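Local atomic coordinates of probable glutathione S-transferase 5 (Caenorhabditis elegans, PDB entry 1ZL9), a protein that conjugates reduced glutathione to a wide range of hydrophobic electrophiles, and may help detoxify reactive oxygen species produced during bacterial infection. Residues Y4-F9 with Y29-V34; F22-Q27 with I192-K197; Q52-E57 with H67-F72. All blocks are in the same frame, centred on the assembly; numbering follows the deposited sequence.

Contact 1 of 3, residues Y4-F9 with Y29-V34; sequences YKLTYF and YEDNRV. With GSH (glutathione), chain C.
Thr7 and Asn32 lie side by side on one face of a parallel strand pair, where Asn32 ND2 donates to Thr7 OG1 at 3.1 Å in a nearly straight bond (169°). Asn32 CG is anti to its backbone N (chi1 -178°), which swings the amide across to the neighbouring strand with the threonine oxygen in its plane. Asparagine offers the N-H; threonine supplies both an acceptor and a methyl, Thr7 CG2, which rests on Val34 CG1 at 3.7 Å. On the same face Lys5 and Glu30 run alongside each other, both extended. Their charged ends stay beyond salt-bridge range, Lys5 NZ to Glu30 OE1 being 4.2 Å; a water bridges them, accepting from Lys5 NZ and donating to Glu30 OE2, which suits long, flexible chains. At the other end Phe9 CD1 presses on Val34 CG2 at 3.3 Å, and Phe9 CE2 lies 3.7 Å from SG2 of glutathione.

Behind runs the parallel backbone pairing: Leu6 and Tyr8 each donate to and accept from strand 30-34, with Leu6 N to Glu30 O at 2.8 Å. On the opposite face Arg33 grips Asp31 OD2 side-on with NE and NH2, NE coming from above the carboxylate plane at 2.8 Å. Asp31 OD1 binds Arg19 of the connecting helix 16-25, so one carboxylate serves two guanidinium groups.

This is the opening beta-alpha-beta unit of the thioredoxin-like domain. Tyr8, a glutathione-binding residue by similarity, bonds through OH to Ala14 N. Polar pairs thus cover one face, whereas the Phe9-Val34 contact is apolar and Phe9 adjoins the cysteinyl sulfur of glutathione.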
loop_
_atom_site.group_PDB
_atom_site.type_symbol
_atom_site.label_atom_id
_atom_site.label_comp_id
_atom_site.label_asym_id
_atom_site.label_seq_id
_atom_site.Cartn_x
_atom_site.Cartn_y
_atom_site.Cartn_z
ATOM N N TYR A 4 -5.579 19.065 13.105
ATOM C CA TYR A 4 -5.396 17.629 12.900
ATOM C C TYR A 4 -5.987 16.809 14.009
ATOM O O TYR A 4 -5.766 17.112 15.184
ATOM C CB TYR A 4 -3.907 17.298 12.836
ATOM C CG TYR A 4 -3.180 17.843 11.661
ATOM C CD1 TYR A 4 -3.368 17.309 10.389
ATOM C CD2 TYR A 4 -2.276 18.923 11.814
ATOM C CE1 TYR A 4 -2.618 17.786 9.317
ATOM C CE2 TYR A 4 -1.587 19.414 10.744
ATOM C CZ TYR A 4 -1.770 18.871 9.518
ATOM O OH TYR A 4 -1.083 19.346 8.475
ATOM N N LYS A 5 -6.724 15.764 13.634
ATOM C CA LYS A 5 -7.343 14.832 14.591
ATOM C C LYS A 5 -7.174 13.404 14.087
ATOM O O LYS A 5 -7.584 13.077 12.987
ATOM C CB LYS A 5 -8.829 15.143 14.790
ATOM C CG LYS A 5 -9.506 14.234 15.836
ATOM C CD LYS A 5 -10.985 14.625 15.981
ATOM C CE LYS A 5 -11.714 13.765 16.962
ATOM N NZ LYS A 5 -13.212 14.171 17.103
ATOM N N LEU A 6 -6.523 12.560 14.876
ATOM C CA LEU A 6 -6.252 11.206 14.454
ATOM C C LEU A 6 -7.167 10.301 15.255
ATOM O O LEU A 6 -7.180 10.358 16.470
ATOM C CB LEU A 6 -4.795 10.816 14.734
ATOM C CG LEU A 6 -4.410 9.381 14.355
ATOM C CD1 LEU A 6 -4.298 9.225 12.796
ATOM C CD2 LEU A 6 -3.076 8.967 14.966
ATOM N N THR A 7 -7.933 9.474 14.590
ATOM C CA THR A 7 -8.818 8.543 15.289
ATOM C C THR A 7 -8.317 7.138 15.070
ATOM O O THR A 7 -8.176 6.680 13.931
ATOM C CB THR A 7 -10.186 8.684 14.745
ATOM O OG1 THR A 7 -10.651 9.991 15.040
ATOM C CG2 THR A 7 -11.094 7.741 15.399
ATOM N N TYR A 8 -7.963 6.485 16.174
ATOM C CA TYR A 8 -7.549 5.097 16.133
ATOM C C TYR A 8 -7.908 4.456 17.474
ATOM O O TYR A 8 -8.449 5.124 18.315
ATOM C CB TYR A 8 -6.035 5.007 15.816
ATOM C CG TYR A 8 -5.503 3.623 15.538
ATOM C CD1 TYR A 8 -5.981 2.878 14.499
ATOM C CD2 TYR A 8 -4.520 3.008 16.381
ATOM C CE1 TYR A 8 -5.496 1.606 14.249
ATOM C CE2 TYR A 8 -4.069 1.742 16.141
ATOM C CZ TYR A 8 -4.537 1.038 15.080
ATOM O OH TYR A 8 -4.060 -0.255 14.830
ATOM N N PHE A 9 -7.694 3.157 17.607
ATOM C CA PHE A 9 -7.832 2.446 18.884
ATOM C C PHE A 9 -6.768 2.864 19.915
ATOM O O PHE A 9 -5.787 3.576 19.588
ATOM C CB PHE A 9 -7.827 0.951 18.638
ATOM C CG PHE A 9 -8.958 0.524 17.773
ATOM C CD1 PHE A 9 -10.262 0.628 18.244
ATOM C CD2 PHE A 9 -8.738 0.116 16.456
ATOM C CE1 PHE A 9 -11.357 0.279 17.408
ATOM C CE2 PHE A 9 -9.805 -0.219 15.638
ATOM C CZ PHE A 9 -11.096 -0.153 16.093
ATOM N N TYR A 29 -1.942 17.929 17.634
ATOM C CA TYR A 29 -3.028 17.157 17.034
ATOM C C TYR A 29 -3.896 16.611 18.162
ATOM O O TYR A 29 -3.475 16.468 19.333
ATOM C CB TYR A 29 -2.475 16.062 16.082
ATOM C CG TYR A 29 -1.840 14.890 16.811
ATOM C CD1 TYR A 29 -0.586 14.993 17.431
ATOM C CD2 TYR A 29 -2.510 13.695 16.914
ATOM C CE1 TYR A 29 -0.050 13.891 18.118
ATOM C CE2 TYR A 29 -1.978 12.609 17.581
ATOM C CZ TYR A 29 -0.779 12.715 18.194
ATOM O OH TYR A 29 -0.299 11.616 18.852
ATOM N N GLU A 30 -5.105 16.264 17.828
ATOM C CA GLU A 30 -5.936 15.525 18.763
ATOM C C GLU A 30 -5.729 14.021 18.553
ATOM O O GLU A 30 -6.008 13.480 17.482
ATOM C CB GLU A 30 -7.416 15.841 18.587
ATOM C CG GLU A 30 -8.203 15.065 19.647
ATOM C CD GLU A 30 -9.671 15.373 19.679
ATOM O OE1 GLU A 30 -10.444 14.532 20.299
ATOM O OE2 GLU A 30 -10.024 16.434 19.083
ATOM N N ASP A 31 -5.242 13.359 19.591
ATOM C CA ASP A 31 -5.021 11.902 19.612
ATOM C C ASP A 31 -6.281 11.245 20.134
ATOM O O ASP A 31 -6.430 11.090 21.312
ATOM C CB ASP A 31 -3.854 11.552 20.502
ATOM C CG ASP A 31 -3.393 10.087 20.342
ATOM O OD1 ASP A 31 -3.727 9.413 19.291
ATOM O OD2 ASP A 31 -2.651 9.603 21.248
ATOM N N ASN A 32 -7.211 10.948 19.230
ATOM C CA ASN A 32 -8.514 10.414 19.564
ATOM C C ASN A 32 -8.507 8.922 19.560
ATOM O O ASN A 32 -8.523 8.281 18.502
ATOM C CB ASN A 32 -9.579 10.966 18.587
ATOM C CG ASN A 32 -10.990 10.493 18.911
ATOM O OD1 ASN A 32 -11.355 10.438 20.070
ATOM N ND2 ASN A 32 -11.798 10.202 17.873
ATOM N N ARG A 33 -8.545 8.359 20.747
ATOM C CA ARG A 33 -8.423 6.937 20.926
ATOM C C ARG A 33 -9.790 6.333 21.238
ATOM O O ARG A 33 -10.487 6.718 22.192
ATOM C CB ARG A 33 -7.447 6.609 22.024
ATOM C CG ARG A 33 -6.024 7.017 21.755
ATOM C CD ARG A 33 -5.063 6.859 22.906
ATOM N NE ARG A 33 -3.739 7.299 22.466
ATOM C CZ ARG A 33 -2.701 6.476 22.266
ATOM N NH1 ARG A 33 -2.793 5.179 22.556
ATOM N NH2 ARG A 33 -1.577 6.935 21.759
ATOM N N VAL A 34 -10.172 5.348 20.447
ATOM C CA VAL A 34 -11.515 4.856 20.583
ATOM C C VAL A 34 -11.537 3.565 21.324
ATOM O O VAL A 34 -10.655 2.696 21.201
ATOM C CB VAL A 34 -12.298 4.726 19.282
ATOM C CG1 VAL A 34 -11.998 5.778 18.410
ATOM C CG2 VAL A 34 -12.055 3.418 18.683
HETATM N N1 GSH C . -5.416 -1.242 5.072
HETATM C CA1 GSH C . -5.729 -0.823 6.396
HETATM C C1 GSH C . -4.889 0.293 6.867
HETATM O O11 GSH C . -5.375 1.354 7.524
HETATM O O12 GSH C . -3.615 0.160 6.725
HETATM C CB1 GSH C . -6.461 -1.684 7.377
HETATM C CG1 GSH C . -7.324 -0.953 8.417
HETATM C CD1 GSH C . -7.809 -1.943 9.457
HETATM O OE1 GSH C . -7.667 -3.264 9.174
HETATM N N2 GSH C . -8.399 -1.527 10.579
HETATM C CA2 GSH C . -8.724 -2.424 11.648
HETATM C C2 GSH C . -10.137 -2.122 12.054
HETATM O O2 GSH C . -10.473 -0.795 12.058
HETATM C CB2 GSH C . -7.699 -2.082 12.724
HETATM S SG2 GSH C . -8.020 -3.080 14.192
HETATM N N3 GSH C . -10.976 -3.051 12.446
HETATM C CA3 GSH C . -12.292 -2.800 13.037
HETATM C C3 GSH C . -13.388 -3.048 12.032
HETATM O O31 GSH C . -13.034 -3.453 10.738
HETATM O O32 GSH C . -14.661 -2.862 12.298
HETATM O O HOH W 1 -13.087 16.373 18.712
#

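Contact 2 of 3, residues F22-Q27 with I192-K197; sequences FAYAGQ and IPQIKK
Tyr24 and Gln194 join the two domains of the glutathione transferase fold: Tyr24 sits in the last turn of helix 16-25 of the thioredoxin-like domain, Gln194 in the first turn of helix 193-201 of the helical C-terminal domain. Gln194 CG is anti to its own carbonyl carbon, and the chain then bends sharply at chi2 (96°), folding the amide back against the tyrosine. Gln194 NE2 consequently donates to Tyr24 O at 2.9 Å, in the carbonyl plane and on a lone pair. Glutamine suits the place because its chain is long enough to reach a backbone oxygen near a helix end while its methylenes still pack: Gln194 CB lies 3.4 Å from Ala23 O. Ala23 itself has a side chain small enough for the two helices to come close.

Tyr24 CG is anti to the backbone N (chi1 -172°), which lays the ring along the start of the other helix, and Gln194 NE2 sits over one face, offset toward the rim and 3.4 Å from Tyr24 CD2. Ring and amide planes differ by only 23°, a near-parallel overlap in which the N-H groups run along the ring rather than into it. Ile192, at the N-cap position, brings CG2 to the ring edge, 3.9 Å from Tyr24 CE2. Ile195 CD1 touches near the root of the ring, beside Tyr24 CB.

Beyond Tyr24 the helix finishes in a Schellman motif, and Gly26 accommodates its positive phi readily, having no side chain. Outside the pair, Leu79 and Leu155 also touch the tyrosine. A water accepts from Gln194 NE2 at 3.2 Å and makes a weak bond with Tyr24 OH.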
loop_
_atom_site.group_PDB
_atom_site.type_symbol
_atom_site.label_atom_id
_atom_site.label_comp_id
_atom_site.label_asym_id
_atom_site.label_seq_id
_atom_site.Cartn_x
_atom_site.Cartn_y
_atom_site.Cartn_z
ATOM N N PHE A 22 3.893 13.315 13.883
ATOM C CA PHE A 22 3.504 14.521 14.594
ATOM C C PHE A 22 4.454 14.879 15.743
ATOM O O PHE A 22 4.785 16.080 15.926
ATOM C CB PHE A 22 2.116 14.419 15.202
ATOM C CG PHE A 22 0.977 14.488 14.222
ATOM C CD1 PHE A 22 0.849 15.526 13.293
ATOM C CD2 PHE A 22 -0.009 13.522 14.275
ATOM C CE1 PHE A 22 -0.217 15.582 12.437
ATOM C CE2 PHE A 22 -1.124 13.596 13.437
ATOM C CZ PHE A 22 -1.238 14.600 12.513
ATOM N N ALA A 23 4.883 13.882 16.537
ATOM C CA ALA A 23 5.820 14.112 17.606
ATOM C C ALA A 23 7.125 14.647 17.047
ATOM O O ALA A 23 7.663 15.601 17.596
ATOM C CB ALA A 23 6.073 12.841 18.457
ATOM N N TYR A 24 7.682 14.017 16.011
ATOM C CA TYR A 24 8.918 14.517 15.396
ATOM C C TYR A 24 8.834 15.972 14.981
ATOM O O TYR A 24 9.737 16.789 15.255
ATOM C CB TYR A 24 9.315 13.718 14.160
ATOM C CG TYR A 24 10.674 14.096 13.644
ATOM C CD1 TYR A 24 10.799 14.911 12.535
ATOM C CD2 TYR A 24 11.801 13.650 14.257
ATOM C CE1 TYR A 24 12.018 15.280 12.072
ATOM C CE2 TYR A 24 13.050 14.040 13.823
ATOM C CZ TYR A 24 13.143 14.871 12.707
ATOM O OH TYR A 24 14.376 15.274 12.232
ATOM N N ALA A 25 7.720 16.317 14.359
ATOM C CA ALA A 25 7.525 17.648 13.836
ATOM C C ALA A 25 7.147 18.628 14.874
ATOM O O ALA A 25 7.069 19.801 14.596
ATOM C CB ALA A 25 6.397 17.628 12.674
ATOM N N GLY A 26 6.842 18.204 16.092
ATOM C CA GLY A 26 6.291 19.128 17.069
ATOM C C GLY A 26 4.888 19.663 16.786
ATOM O O GLY A 26 4.520 20.772 17.276
ATOM N N GLN A 27 4.082 18.896 16.038
ATOM C CA GLN A 27 2.796 19.374 15.580
ATOM C C GLN A 27 1.733 18.946 16.518
ATOM O O GLN A 27 1.594 17.729 16.798
ATOM C CB GLN A 27 2.468 18.768 14.234
ATOM C CG GLN A 27 1.085 19.093 13.718
ATOM C CD GLN A 27 1.029 20.492 13.218
ATOM O OE1 GLN A 27 0.076 21.188 13.508
ATOM N NE2 GLN A 27 2.098 20.929 12.527
ATOM N N ILE A 192 16.103 9.434 19.120
ATOM C CA ILE A 192 15.844 10.794 18.663
ATOM C C ILE A 192 15.023 11.499 19.732
ATOM O O ILE A 192 14.028 10.938 20.179
ATOM C CB ILE A 192 15.140 10.793 17.259
ATOM C CG1 ILE A 192 16.089 10.205 16.233
ATOM C CG2 ILE A 192 14.660 12.216 16.917
ATOM C CD1 ILE A 192 15.467 9.900 14.882
ATOM N N PRO A 193 15.393 12.704 20.179
ATOM C CA PRO A 193 14.712 13.277 21.357
ATOM C C PRO A 193 13.201 13.332 21.328
ATOM O O PRO A 193 12.584 12.918 22.325
ATOM C CB PRO A 193 15.390 14.652 21.475
ATOM C CG PRO A 193 16.779 14.376 20.932
ATOM C CD PRO A 193 16.468 13.601 19.689
ATOM N N GLN A 194 12.593 13.789 20.230
ATOM C CA GLN A 194 11.137 13.894 20.140
ATOM C C GLN A 194 10.481 12.514 20.284
ATOM O O GLN A 194 9.425 12.362 20.901
ATOM C CB GLN A 194 10.677 14.471 18.767
ATOM C CG GLN A 194 11.197 15.800 18.460
ATOM C CD GLN A 194 12.430 15.762 17.618
ATOM O OE1 GLN A 194 13.480 15.263 18.068
ATOM N NE2 GLN A 194 12.315 16.259 16.388
ATOM N N ILE A 195 11.136 11.529 19.698
ATOM C CA ILE A 195 10.678 10.165 19.711
ATOM C C ILE A 195 10.830 9.534 21.092
ATOM O O ILE A 195 9.882 8.907 21.558
ATOM C CB ILE A 195 11.371 9.319 18.609
ATOM C CG1 ILE A 195 11.197 9.958 17.200
ATOM C CG2 ILE A 195 10.876 7.904 18.544
ATOM C CD1 ILE A 195 9.712 10.281 16.813
ATOM N N LYS A 196 11.966 9.749 21.739
ATOM C CA LYS A 196 12.237 9.235 23.057
ATOM C C LYS A 196 11.228 9.825 24.033
ATOM O O LYS A 196 10.626 9.115 24.848
ATOM C CB LYS A 196 13.711 9.542 23.448
ATOM C CG LYS A 196 14.132 8.986 24.824
ATOM C CD LYS A 196 15.619 9.329 25.165
ATOM C CE LYS A 196 16.120 8.656 26.480
ATOM N NZ LYS A 196 15.318 9.183 27.634
ATOM N N LYS A 197 10.965 11.114 23.919
ATOM C CA LYS A 197 9.973 11.757 24.766
ATOM C C LYS A 197 8.556 11.176 24.588
ATOM O O LYS A 197 7.881 10.880 25.577
ATOM C CB LYS A 197 9.974 13.252 24.433
ATOM C CG LYS A 197 8.951 14.128 25.186
ATOM C CD LYS A 197 9.374 14.320 26.659
ATOM C CE LYS A 197 8.387 15.230 27.407
ATOM N NZ LYS A 197 8.861 15.469 28.835
HETATM O O HOH W 2 14.923 16.956 14.682
#

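Contact 3 of 3, residues Q52-E57 with H67-F72; sequences QLPFLE and HAIARF. With GSH (glutathione), chain C.
Ile69 is the bump that helix 66-76 pushes against strand 55-58 and the turn leading into it. Its CG1 branch is anti to the carbonyl carbon and extends fully (chi2 163°), driving CD1 like a peg into a dip of the main chain: Ile69 CD1 lies 3.8 Å from Pro54 O and equally close to Phe55 CA and Leu56 N. Pro54 CG borders the dip on one side, 4.2 Å from Ile69 CD1. The other branch is the shoulder, with Ile69 CG2 against Leu56 CB at 4.0 Å. Branching at CB suits isoleucine to this double task, one arm meeting backbone and the other a side chain.

One turn farther on, Phe72 provides the second contact. Leu56, with CG anti to its backbone N (chi1 172°), leans CD2 onto Phe72 CD2 at 4.1 Å, the two side chains crossing at about a right angle. No hydrogen bond joins the segments; the side-chain contacts are apolar and buried, with Ile69 CD1 also resting on main-chain atoms.

The peptide before Pro54 is cis, as in the thioredoxin fold generally, and here it adjoins a substrate-binding edge. Leu53 N donates to O2 of glutathione at 2.9 Å, and Leu53 O accepts from N2 of the ligand, so the tripeptide pairs with the backbone as a short strand would.

Strand 55-58 lies between strands 4-9 and 61-64, and helix 66-76 packs on the sheet beside helix 16-25: Ile69 also touches Ser18 and Leu63, and Leu56 touches Phe22. On the dimer side, Phe72 meets Trp85 of the second subunit edge-to-face.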
loop_
_atom_site.group_PDB
_atom_site.type_symbol
_atom_site.label_atom_id
_atom_site.label_comp_id
_atom_site.label_asym_id
_atom_site.label_seq_id
_atom_site.Cartn_x
_atom_site.Cartn_y
_atom_site.Cartn_z
ATOM N N GLN A 52 -13.163 1.599 8.765
ATOM C CA GLN A 52 -12.064 1.071 9.588
ATOM C C GLN A 52 -11.176 2.216 10.108
ATOM O O GLN A 52 -11.253 3.328 9.564
ATOM C CB GLN A 52 -11.199 0.076 8.780
ATOM C CG GLN A 52 -12.006 -1.202 8.446
ATOM C CD GLN A 52 -11.149 -2.326 8.030
ATOM O OE1 GLN A 52 -11.082 -3.364 8.725
ATOM N NE2 GLN A 52 -10.468 -2.157 6.902
ATOM N N LEU A 53 -10.352 1.935 11.136
ATOM C CA LEU A 53 -9.382 2.891 11.669
ATOM C C LEU A 53 -7.976 2.411 11.252
ATOM O O LEU A 53 -7.775 1.226 11.008
ATOM C CB LEU A 53 -9.464 2.932 13.223
ATOM C CG LEU A 53 -10.855 3.161 13.808
ATOM C CD1 LEU A 53 -10.842 3.330 15.371
ATOM C CD2 LEU A 53 -11.464 4.378 13.081
ATOM N N PRO A 54 -7.004 3.307 11.176
ATOM C CA PRO A 54 -7.164 4.741 11.470
ATOM C C PRO A 54 -7.780 5.602 10.386
ATOM O O PRO A 54 -7.873 5.194 9.221
ATOM C CB PRO A 54 -5.695 5.188 11.665
ATOM C CG PRO A 54 -4.943 4.306 10.701
ATOM C CD PRO A 54 -5.621 2.994 10.775
ATOM N N PHE A 55 -8.251 6.781 10.775
ATOM C CA PHE A 55 -8.484 7.845 9.823
ATOM C C PHE A 55 -8.090 9.153 10.455
ATOM O O PHE A 55 -8.041 9.276 11.680
ATOM C CB PHE A 55 -9.912 7.852 9.232
ATOM C CG PHE A 55 -10.986 8.227 10.208
ATOM C CD1 PHE A 55 -11.311 9.554 10.434
ATOM C CD2 PHE A 55 -11.655 7.257 10.900
ATOM C CE1 PHE A 55 -12.348 9.892 11.353
ATOM C CE2 PHE A 55 -12.684 7.559 11.768
ATOM C CZ PHE A 55 -13.049 8.879 11.993
ATOM N N LEU A 56 -7.695 10.087 9.600
ATOM C CA LEU A 56 -7.203 11.375 10.020
ATOM C C LEU A 56 -8.204 12.406 9.527
ATOM O O LEU A 56 -8.685 12.308 8.411
ATOM C CB LEU A 56 -5.859 11.668 9.383
ATOM C CG LEU A 56 -5.286 13.054 9.563
ATOM C CD1 LEU A 56 -4.724 13.142 10.969
ATOM C CD2 LEU A 56 -4.214 13.410 8.535
ATOM N N GLU A 57 -8.516 13.358 10.371
ATOM C CA GLU A 57 -9.285 14.541 9.936
ATOM C C GLU A 57 -8.403 15.788 9.831
ATOM O O GLU A 57 -7.633 16.097 10.760
ATOM C CB GLU A 57 -10.417 14.767 10.909
ATOM C CG GLU A 57 -11.587 13.849 10.718
ATOM C CD GLU A 57 -12.538 13.912 11.939
ATOM O OE1 GLU A 57 -12.319 13.255 12.988
ATOM O OE2 GLU A 57 -13.502 14.665 11.863
ATOM N N HIS A 67 -1.086 3.890 5.651
ATOM C CA HIS A 67 0.037 4.304 4.829
ATOM C C HIS A 67 -0.288 5.625 4.111
ATOM O O HIS A 67 0.608 6.452 3.970
ATOM C CB HIS A 67 0.499 3.266 3.796
ATOM C CG HIS A 67 1.248 2.092 4.359
ATOM N ND1 HIS A 67 2.582 2.096 4.578
ATOM C CD2 HIS A 67 0.881 0.809 4.533
ATOM C CE1 HIS A 67 2.975 0.946 5.087
ATOM N NE2 HIS A 67 1.955 0.143 5.084
ATOM N N ALA A 68 -1.555 5.800 3.686
ATOM C CA ALA A 68 -1.912 7.051 3.006
ATOM C C ALA A 68 -1.807 8.226 3.955
ATOM O O ALA A 68 -1.337 9.271 3.570
ATOM C CB ALA A 68 -3.289 6.983 2.315
ATOM N N ILE A 69 -2.245 8.057 5.204
ATOM C CA ILE A 69 -2.075 9.034 6.224
ATOM C C ILE A 69 -0.614 9.344 6.518
ATOM O O ILE A 69 -0.243 10.496 6.542
ATOM C CB ILE A 69 -2.807 8.579 7.474
ATOM C CG1 ILE A 69 -4.329 8.470 7.212
ATOM C CG2 ILE A 69 -2.596 9.525 8.621
ATOM C CD1 ILE A 69 -5.082 7.649 8.231
ATOM N N ALA A 70 0.204 8.320 6.769
ATOM C CA ALA A 70 1.603 8.526 7.132
ATOM C C ALA A 70 2.316 9.255 5.993
ATOM O O ALA A 70 3.116 10.187 6.202
ATOM C CB ALA A 70 2.269 7.162 7.381
ATOM N N ARG A 71 1.992 8.865 4.764
ATOM C CA ARG A 71 2.638 9.486 3.584
ATOM C C ARG A 71 2.214 10.961 3.439
ATOM O O ARG A 71 3.036 11.835 3.172
ATOM C CB ARG A 71 2.356 8.704 2.291
ATOM C CG ARG A 71 3.026 9.321 1.025
ATOM C CD ARG A 71 2.962 8.501 -0.213
ATOM N NE ARG A 71 3.832 7.370 0.008
ATOM C CZ ARG A 71 3.464 6.172 0.428
ATOM N NH1 ARG A 71 2.171 5.785 0.520
ATOM N NH2 ARG A 71 4.408 5.303 0.717
ATOM N N PHE A 72 0.947 11.241 3.666
ATOM C CA PHE A 72 0.444 12.591 3.549
ATOM C C PHE A 72 1.129 13.470 4.588
ATOM O O PHE A 72 1.701 14.539 4.264
ATOM C CB PHE A 72 -1.063 12.606 3.781
ATOM C CG PHE A 72 -1.615 13.998 3.992
ATOM C CD1 PHE A 72 -1.765 14.846 2.924
ATOM C CD2 PHE A 72 -2.014 14.444 5.249
ATOM C CE1 PHE A 72 -2.289 16.142 3.105
ATOM C CE2 PHE A 72 -2.469 15.747 5.424
ATOM C CZ PHE A 72 -2.626 16.574 4.365
HETATM N N1 GSH C . -5.416 -1.242 5.072
HETATM C CA1 GSH C . -5.729 -0.823 6.396
HETATM C C1 GSH C . -4.889 0.293 6.867
HETATM O O11 GSH C . -5.375 1.354 7.524
HETATM O O12 GSH C . -3.615 0.160 6.725
HETATM C CB1 GSH C . -6.461 -1.684 7.377
HETATM C CG1 GSH C . -7.324 -0.953 8.417
HETATM C CD1 GSH C . -7.809 -1.943 9.457
HETATM O OE1 GSH C . -7.667 -3.264 9.174
HETATM N N2 GSH C . -8.399 -1.527 10.579
HETATM C CA2 GSH C . -8.724 -2.424 11.648
HETATM C C2 GSH C . -10.137 -2.122 12.054
HETATM O O2 GSH C . -10.473 -0.795 12.058
HETATM C CB2 GSH C . -7.699 -2.082 12.724
HETATM S SG2 GSH C . -8.020 -3.080 14.192
HETATM N N3 GSH C . -10.976 -3.051 12.446
HETATM C CA3 GSH C . -12.292 -2.800 13.037
HETATM C C3 GSH C . -13.388 -3.048 12.032
HETATM O O31 GSH C . -13.034 -3.453 10.738
HETATM O O32 GSH C . -14.661 -2.862 12.298
#

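In the fold
Contacts 1 and 3 belong to one sheet, ordered 30-34, 4-9, 55-58, 61-64, their centres about 11 Å apart; backbone bonds between strands 4-9 and 55-58 connect them, and both touch glutathione. The centre of contact 2 lies about 17 Å from that of contact 1 and 18 Å from that of contact 3, away from the annotated sites. Phe22 of its helix 16-25 stacks on Tyr29 and also reaches Tyr4 and Leu56, linking all three. Along the chain the segments of contacts 1 and 2 alternate, contact 1 closes before contact 3 opens, and contact 3 is nested within contact 2. Contact 2 joins the thioredoxin-like domain, which holds contacts 1 and 3, to the helical domain.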